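CysE, serine acetyltransferase (Brucella abortus, PDB 4HZD) probably transfers the acetyl group of acetyl-coenzyme A to L-serine, giving O-acetylserine for cysteine biosynthesis. Local coordinates at residues 184-189 with 210-215. Numbering follows the deposited sequence.
Sequences VSILHG and VLIGAG. With COA (coenzyme A), chain C.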
ATOM      1  N   VAL A 184       0.581  33.815  16.957  1.00 26.81           N
ATOM      2  CA  VAL A 184       1.263  34.253  15.734  1.00 24.99           C
ATOM      3  C   VAL A 184       0.567  33.676  14.493  1.00 25.57           C
ATOM      4  O   VAL A 184       0.019  32.565  14.546  1.00 24.45           O
ATOM      5  CB  VAL A 184       2.752  33.858  15.814  1.00 24.09           C
ATOM      6  CG1 VAL A 184       3.506  34.178  14.531  1.00 22.06           C
ATOM      7  CG2 VAL A 184       3.383  34.612  16.977  1.00 25.22           C
ATOM      8  N   SER A 185       0.550  34.441  13.407  1.00 25.29           N
ATOM      9  CA  SER A 185       0.131  33.922  12.103  1.00 24.50           C
ATOM     10  C   SER A 185       1.299  33.966  11.142  1.00 25.22           C
ATOM     11  O   SER A 185       1.977  35.007  11.001  1.00 25.74           O
ATOM     12  CB  SER A 185      -1.049  34.704  11.525  1.00 24.86           C
ATOM     13  OG  SER A 185      -2.162  34.596  12.396  1.00 24.13           O
ATOM     14  N   ILE A 186       1.566  32.829  10.488  1.00 25.91           N
ATOM     15  CA  ILE A 186       2.685  32.712   9.549  1.00 23.54           C
ATOM     16  C   ILE A 186       2.188  32.176   8.193  1.00 26.09           C
ATOM     17  O   ILE A 186       1.472  31.171   8.127  1.00 24.60           O
ATOM     18  CB  ILE A 186       3.825  31.808  10.097  1.00 24.33           C
ATOM     19  CG1 ILE A 186       4.272  32.223  11.517  1.00 22.61           C
ATOM     20  CG2 ILE A 186       5.027  31.770   9.138  1.00 22.87           C
ATOM     21  CD1 ILE A 186       5.383  31.366  12.087  1.00 21.64           C
ATOM     22  N   LEU A 187       2.571  32.834   7.109  1.00 25.97           N
ATOM     23  CA  LEU A 187       2.153  32.363   5.791  1.00 26.16           C
ATOM     24  C   LEU A 187       3.162  31.411   5.126  1.00 24.21           C
ATOM     25  O   LEU A 187       4.169  31.096   5.719  1.00 22.35           O
ATOM     26  CB  LEU A 187       1.704  33.555   4.914  1.00 29.19           C
ATOM     27  CG  LEU A 187       0.182  33.605   5.227  1.00 30.12           C
ATOM     28  CD1 LEU A 187      -0.211  34.648   6.259  1.00 26.30           C
ATOM     29  CD2 LEU A 187      -0.677  33.635   3.975  1.00 29.07           C
ATOM     30  N   HIS A 188       2.856  30.916   3.929  1.00 23.43           N
ATOM     31  CA  HIS A 188       3.796  30.079   3.135  1.00 24.37           C
ATOM     32  C   HIS A 188       4.990  30.890   2.660  1.00 23.44           C
ATOM     33  O   HIS A 188       4.925  32.135   2.570  1.00 22.02           O
ATOM     34  CB  HIS A 188       3.100  29.540   1.896  1.00 24.38           C
ATOM     35  CG  HIS A 188       2.483  30.627   1.048  1.00 24.07           C
ATOM     36  ND1 HIS A 188       1.415  31.342   1.464  1.00 23.87           N
ATOM     37  CD2 HIS A 188       2.832  31.128  -0.211  1.00 23.98           C
ATOM     38  CE1 HIS A 188       1.076  32.241   0.518  1.00 23.44           C
ATOM     39  NE2 HIS A 188       1.955  32.120  -0.507  1.00 23.63           N
ATOM     40  N   GLY A 189       6.066  30.173   2.360  1.00 22.60           N
ATOM     41  CA  GLY A 189       7.330  30.732   1.845  1.00 24.43           C
ATOM     42  C   GLY A 189       8.126  31.482   2.914  1.00 23.41           C
ATOM     43  O   GLY A 189       9.001  32.263   2.593  1.00 26.86           O
ATOM     44  N   VAL A 210       2.193  38.558  16.335  1.00 25.98           N
ATOM     45  CA  VAL A 210       2.833  38.866  15.041  1.00 25.81           C
ATOM     46  C   VAL A 210       2.144  38.178  13.839  1.00 26.86           C
ATOM     47  O   VAL A 210       1.688  37.029  13.926  1.00 25.64           O
ATOM     48  CB  VAL A 210       4.362  38.546  15.094  1.00 24.52           C
ATOM     49  CG1 VAL A 210       5.036  38.599  13.720  1.00 23.17           C
ATOM     50  CG2 VAL A 210       5.070  39.517  16.038  1.00 27.30           C
ATOM     51  N   LEU A 211       2.048  38.916  12.739  1.00 27.28           N
ATOM     52  CA  LEU A 211       1.738  38.368  11.434  1.00 26.59           C
ATOM     53  C   LEU A 211       2.955  38.439  10.491  1.00 27.47           C
ATOM     54  O   LEU A 211       3.577  39.500  10.294  1.00 27.37           O
ATOM     55  CB  LEU A 211       0.513  39.075  10.842  1.00 28.43           C
ATOM     56  CG  LEU A 211       0.201  38.971   9.345  1.00 28.92           C
ATOM     57  CD1 LEU A 211      -0.203  37.550   8.976  1.00 30.13           C
ATOM     58  CD2 LEU A 211      -0.906  39.965   8.976  1.00 31.21           C
ATOM     59  N   ILE A 212       3.293  37.288   9.897  1.00 26.56           N
ATOM     60  CA  ILE A 212       4.367  37.211   8.934  1.00 25.10           C
ATOM     61  C   ILE A 212       3.837  36.838   7.563  1.00 26.74           C
ATOM     62  O   ILE A 212       3.303  35.715   7.358  1.00 26.06           O
ATOM     63  CB  ILE A 212       5.475  36.243   9.390  1.00 24.03           C
ATOM     64  CG1 ILE A 212       5.806  36.462  10.885  1.00 22.39           C
ATOM     65  CG2 ILE A 212       6.692  36.307   8.450  1.00 24.29           C
ATOM     66  CD1 ILE A 212       6.894  35.548  11.446  1.00 21.87           C
ATOM     67  N   GLY A 213       3.982  37.787   6.634  1.00 24.83           N
ATOM     68  CA  GLY A 213       3.438  37.679   5.282  1.00 25.50           C
ATOM     69  C   GLY A 213       4.168  36.687   4.386  1.00 26.98           C
ATOM     70  O   GLY A 213       5.287  36.256   4.716  1.00 25.57           O
ATOM     71  N   ALA A 214       3.560  36.354   3.242  1.00 23.17           N
ATOM     72  CA  ALA A 214       4.060  35.284   2.357  1.00 24.91           C
ATOM     73  C   ALA A 214       5.445  35.555   1.831  1.00 26.11           C
ATOM     74  O   ALA A 214       5.748  36.675   1.361  1.00 27.11           O
ATOM     75  CB  ALA A 214       3.114  35.053   1.175  1.00 24.68           C
ATOM     76  N   GLY A 215       6.289  34.537   1.874  1.00 23.15           N
ATOM     77  CA  GLY A 215       7.635  34.658   1.314  1.00 26.71           C
ATOM     78  C   GLY A 215       8.644  35.474   2.114  1.00 27.56           C
ATOM     79  O   GLY A 215       9.750  35.677   1.631  1.00 29.69           O
TER
HETATM   80  N1A COA C 301       6.469  45.081  -0.134  1.00 47.53           N
HETATM   81  C2A COA C 301       6.978  46.318  -0.328  1.00 48.45           C
HETATM   82  N3A COA C 301       6.349  47.447   0.062  1.00 47.60           N
HETATM   83  C4A COA C 301       5.128  47.390   0.667  1.00 51.88           C
HETATM   84  C5A COA C 301       4.497  46.080   0.900  1.00 49.16           C
HETATM   85  C6A COA C 301       5.262  44.882   0.454  1.00 48.64           C
HETATM   86  N6A COA C 301       4.778  43.624   0.623  1.00 45.10           N
HETATM   87  N7A COA C 301       3.316  46.336   1.508  1.00 51.94           N
HETATM   88  C8A COA C 301       3.199  47.684   1.655  1.00 52.48           C
HETATM   89  N9A COA C 301       4.282  48.304   1.148  1.00 54.49           N
HETATM   90  C1B COA C 301       4.561  49.764   1.091  1.00 60.31           C
HETATM   91  C2B COA C 301       3.660  50.481   0.096  1.00 63.88           C
HETATM   92  O2B COA C 301       4.175  50.386  -1.233  1.00 62.07           O
HETATM   93  C3B COA C 301       3.676  51.903   0.625  1.00 70.20           C
HETATM   94  O3B COA C 301       4.793  52.631   0.077  1.00 75.11           O
HETATM   95  P3B COA C 301       4.667  54.158  -0.466  1.00 82.26           P
HETATM   96  O7A COA C 301       3.970  54.858   0.686  1.00 74.33           O
HETATM   97  O8A COA C 301       3.852  54.056  -1.740  1.00 80.25           O
HETATM   98  O9A COA C 301       6.096  54.601  -0.724  1.00 76.63           O
HETATM   99  C4B COA C 301       3.829  51.726   2.140  1.00 70.48           C
HETATM  100  O4B COA C 301       4.368  50.413   2.352  1.00 67.25           O
HETATM  101  C5B COA C 301       2.500  51.841   2.883  1.00 76.55           C
HETATM  102  O5B COA C 301       1.618  50.803   2.444  1.00 84.50           O
HETATM  103  P1A COA C 301       0.291  50.381   3.262  1.00 96.13           P
HETATM  104  O1A COA C 301      -0.447  49.370   2.409  1.00 89.51           O
HETATM  105  O2A COA C 301      -0.413  51.647   3.714  1.00 93.16           O
HETATM  106  O3A COA C 301       0.912  49.648   4.571  1.00 94.25           O
HETATM  107  P2A COA C 301       0.166  48.491   5.428  1.00 92.39           P
HETATM  108  O4A COA C 301      -1.316  48.772   5.395  1.00 91.16           O
HETATM  109  O5A COA C 301       0.861  48.348   6.767  1.00 86.79           O
HETATM  110  O6A COA C 301       0.458  47.150   4.561  1.00 92.76           O
HETATM  111  CBP COA C 301       0.898  44.717   4.774  1.00 72.69           C
HETATM  112  CCP COA C 301      -0.107  45.869   4.888  1.00 81.83           C
HETATM  113  CDP COA C 301       2.285  45.266   4.472  1.00 66.11           C
HETATM  114  CEP COA C 301       0.920  44.007   6.132  1.00 69.88           C
HETATM  115  CAP COA C 301       0.424  43.765   3.641  1.00 70.57           C
HETATM  116  OAP COA C 301       0.258  44.457   2.382  1.00 71.04           O
HETATM  117  C9P COA C 301       1.303  42.550   3.405  1.00 66.23           C
HETATM  118  O9P COA C 301       2.082  42.502   2.454  1.00 58.90           O
HETATM  119  N8P COA C 301       1.158  41.559   4.287  1.00 65.48           N
HETATM  120  C7P COA C 301       1.224  40.155   3.944  1.00 58.11           C
HETATM  121  C6P COA C 301      -0.125  39.581   3.518  1.00 54.10           C
HETATM  122  C5P COA C 301       0.091  38.258   2.814  1.00 50.91           C
HETATM  123  O5P COA C 301       1.197  37.735   2.809  1.00 43.18           O
HETATM  124  N4P COA C 301      -1.000  37.737   2.224  1.00 55.03           N
HETATM  125  C3P COA C 301      -1.031  36.585   1.337  1.00 50.94           C
HETATM  126  C2P COA C 301      -2.445  36.023   1.213  1.00 54.96           C
HETATM  127  S1P COA C 301      -2.361  34.355   0.521  1.00 54.32           S
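Residues 184-189 and 210-215 run almost parallel, 5° apart, with Ser-185 paired to Leu-211 and Ile-186 to Ile-212; backbone hydrogen bonds run from Ser-185 N to Val-210 O, Ile-212 N to Ser-185 O and Leu-187 N to Ile-212 O, and a fourth, Gly-215 N to His-188 O (2.8 Å), joins the chains further along. Ile-186 CG1 meets Ile-212 CD1 at 4.2 Å on one face; on the other, Leu-211, whose CG lies anti to its backbone N (chi1 163°), brings CD1 within 3.9 Å of Ser-185 CB and also meets Leu-187 CD1. At the turn, Ala-214 CB sits 3.8 Å from the centroid of the His-188 ring, a CH-pi contact over one face and displaced toward the rim, while His-188 NE2 is hydrogen-bonded to Thr-191 OG1 of the second subunit. Ala-214 N donates a nearly straight hydrogen bond (170°) to coenzyme A O5P at 2.8 Å, and coenzyme A S1P lies 3.9 Å from Leu-187 CD2 and at the edge of the His-188 ring, near its plane. Successive coils stacked in this way typify the left-handed beta-helix of hexapeptide-repeat acyltransferases, here forming one wall of the pantetheine site at a subunit interface.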